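Local coordinates for quinonprotein alcohol dehydrogenase-like protein (Bacteroides thetaiotaomicron VPI-5482, PDB 4R5O) that is of unknown function but binds calcium and joins an immunoglobulin-like beta-sandwich domain to a seven-bladed beta-propeller, at residues 71-76 against 92-97. Numbering follows the deposited sequence.
Sequences NPCRAD and TSFSSN
Phe94 and Ala75 form a hydrogen-bonded antiparallel pair, illustrating how a ring can lean over its cross-strand neighbour. Ala75 N donates to Phe94 O at 2.8 Å, and Phe94 N to Ala75 O. From CB, the Phe94 side chain holds CG between its own N and carbonyl carbon (chi1 66°), on the partner strand's side, and the ring beyond it comes nearer still. CD1 lies 4.1 Å from Ala75 O, while CE1 and CZ rest on Ala75 CB, a CH-pi contact over one face, offset toward the rim. CE2 is 4.1 Å from Ala75 CB and 4.2 Å from Cys73 SG, a sulfur-aromatic contact in which the sulfur stands oblique to the ring, and Tyr67 adds an edge-to-face contact. An alanine in place of Phe94 would probably leave the methyl of Ala75 and sulfur of Cys73 without their aromatic partner and open a gap beside Tyr67. Where strand 74-83 gives way to loop, Ser96 N bonds to Cys73 O, but Cys73 N turns to Ser96 OG at 2.8 Å; this hydroxyl also pairs with His98 ND1. This is the open end of the beta hairpin of strands 74-83 and 86-97, within the immunoglobulin-like sandwich domain.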
loop_
_atom_site.group_PDB
_atom_site.type_symbol
_atom_site.label_atom_id
_atom_site.label_comp_id
_atom_site.label_asym_id
_atom_site.label_seq_id
_atom_site.Cartn_x
_atom_site.Cartn_y
_atom_site.Cartn_z
ATOM N N ASN A 71 -2.706 9.543 15.880
ATOM C CA ASN A 71 -2.645 8.772 14.646
ATOM C C ASN A 71 -4.005 8.731 13.929
ATOM O O ASN A 71 -5.018 8.697 14.615
ATOM C CB ASN A 71 -2.192 7.340 14.970
ATOM C CG ASN A 71 -1.195 6.769 13.975
ATOM O OD1 ASN A 71 -0.103 7.323 13.791
ATOM N ND2 ASN A 71 -1.483 5.597 13.401
ATOM N N PRO A 72 -4.092 8.683 12.573
ATOM C CA PRO A 72 -5.407 8.484 11.942
ATOM C C PRO A 72 -6.078 7.250 12.531
ATOM O O PRO A 72 -5.432 6.203 12.594
ATOM C CB PRO A 72 -5.066 8.308 10.455
ATOM C CG PRO A 72 -3.769 8.966 10.288
ATOM C CD PRO A 72 -3.025 8.682 11.555
ATOM N N CYS A 73 -7.316 7.388 13.047
ATOM C CA CYS A 73 -8.010 6.279 13.699
ATOM C C CYS A 73 -9.516 6.436 13.589
ATOM O O CYS A 73 -10.016 7.478 13.212
ATOM C CB CYS A 73 -7.596 6.175 15.168
ATOM S SG CYS A 73 -8.101 7.589 16.206
ATOM N N ARG A 74 -10.218 5.363 13.946
ATOM C CA ARG A 74 -11.654 5.194 14.081
ATOM C C ARG A 74 -11.809 4.101 15.114
ATOM O O ARG A 74 -11.054 3.129 15.066
ATOM C CB ARG A 74 -12.404 4.927 12.747
ATOM C CG ARG A 74 -12.058 3.658 12.080
ATOM C CD ARG A 74 -13.076 3.225 11.064
ATOM N NE ARG A 74 -12.644 1.944 10.492
ATOM C CZ ARG A 74 -13.338 1.209 9.639
ATOM N NH1 ARG A 74 -14.543 1.595 9.249
ATOM N NH2 ARG A 74 -12.835 0.069 9.178
ATOM N N ALA A 75 -12.681 4.305 16.112
ATOM C CA ALA A 75 -12.868 3.356 17.202
ATOM C C ALA A 75 -14.257 3.458 17.815
ATOM O O ALA A 75 -14.876 4.516 17.779
ATOM C CB ALA A 75 -11.823 3.592 18.288
ATOM N N ASP A 76 -14.743 2.332 18.349
ATOM C CA ASP A 76 -15.974 2.205 19.112
ATOM C C ASP A 76 -15.595 2.331 20.565
ATOM O O ASP A 76 -14.548 1.813 20.967
ATOM C CB ASP A 76 -16.711 0.884 18.802
ATOM C CG ASP A 76 -17.408 0.820 17.457
ATOM O OD1 ASP A 76 -18.274 1.690 17.194
ATOM O OD2 ASP A 76 -17.202 -0.180 16.728
ATOM N N THR A 92 -20.433 5.022 22.367
ATOM C CA THR A 92 -20.247 6.063 21.365
ATOM C C THR A 92 -19.109 5.577 20.459
ATOM O O THR A 92 -18.679 4.425 20.560
ATOM C CB THR A 92 -20.014 7.480 21.986
ATOM O OG1 THR A 92 -20.096 8.445 20.938
ATOM C CG2 THR A 92 -18.667 7.614 22.746
ATOM N N SER A 93 -18.655 6.442 19.559
ATOM C CA SER A 93 -17.540 6.153 18.681
ATOM C C SER A 93 -16.750 7.434 18.469
ATOM O O SER A 93 -17.257 8.527 18.742
ATOM C CB SER A 93 -18.016 5.543 17.368
ATOM O OG SER A 93 -18.927 6.402 16.708
ATOM N N PHE A 94 -15.478 7.297 18.096
ATOM C CA PHE A 94 -14.624 8.445 17.829
ATOM C C PHE A 94 -13.736 8.142 16.635
ATOM O O PHE A 94 -13.521 6.976 16.282
ATOM C CB PHE A 94 -13.797 8.861 19.049
ATOM C CG PHE A 94 -12.748 7.902 19.543
ATOM C CD1 PHE A 94 -13.050 6.955 20.502
ATOM C CD2 PHE A 94 -11.435 8.018 19.127
ATOM C CE1 PHE A 94 -12.060 6.130 21.024
ATOM C CE2 PHE A 94 -10.454 7.180 19.634
ATOM C CZ PHE A 94 -10.770 6.253 20.590
ATOM N N SER A 95 -13.291 9.211 15.972
ATOM C CA SER A 95 -12.436 9.154 14.793
ATOM C C SER A 95 -11.660 10.434 14.671
ATOM O O SER A 95 -12.039 11.439 15.253
ATOM C CB SER A 95 -13.264 8.898 13.532
ATOM O OG SER A 95 -14.195 9.946 13.311
ATOM N N SER A 96 -10.569 10.393 13.917
ATOM C CA SER A 96 -9.706 11.534 13.624
ATOM C C SER A 96 -10.166 12.239 12.357
ATOM O O SER A 96 -10.636 11.576 11.434
ATOM C CB SER A 96 -8.253 11.075 13.476
ATOM O OG SER A 96 -8.135 10.043 12.508
ATOM N N ASN A 97 -10.020 13.559 12.300
ATOM C CA ASN A 97 -10.331 14.344 11.113
ATOM C C ASN A 97 -9.037 14.471 10.323
ATOM O O ASN A 97 -8.295 15.445 10.468
ATOM C CB ASN A 97 -10.962 15.713 11.477
ATOM C CG ASN A 97 -11.302 16.577 10.280
ATOM O OD1 ASN A 97 -11.660 16.092 9.203
ATOM N ND2 ASN A 97 -11.228 17.882 10.440
#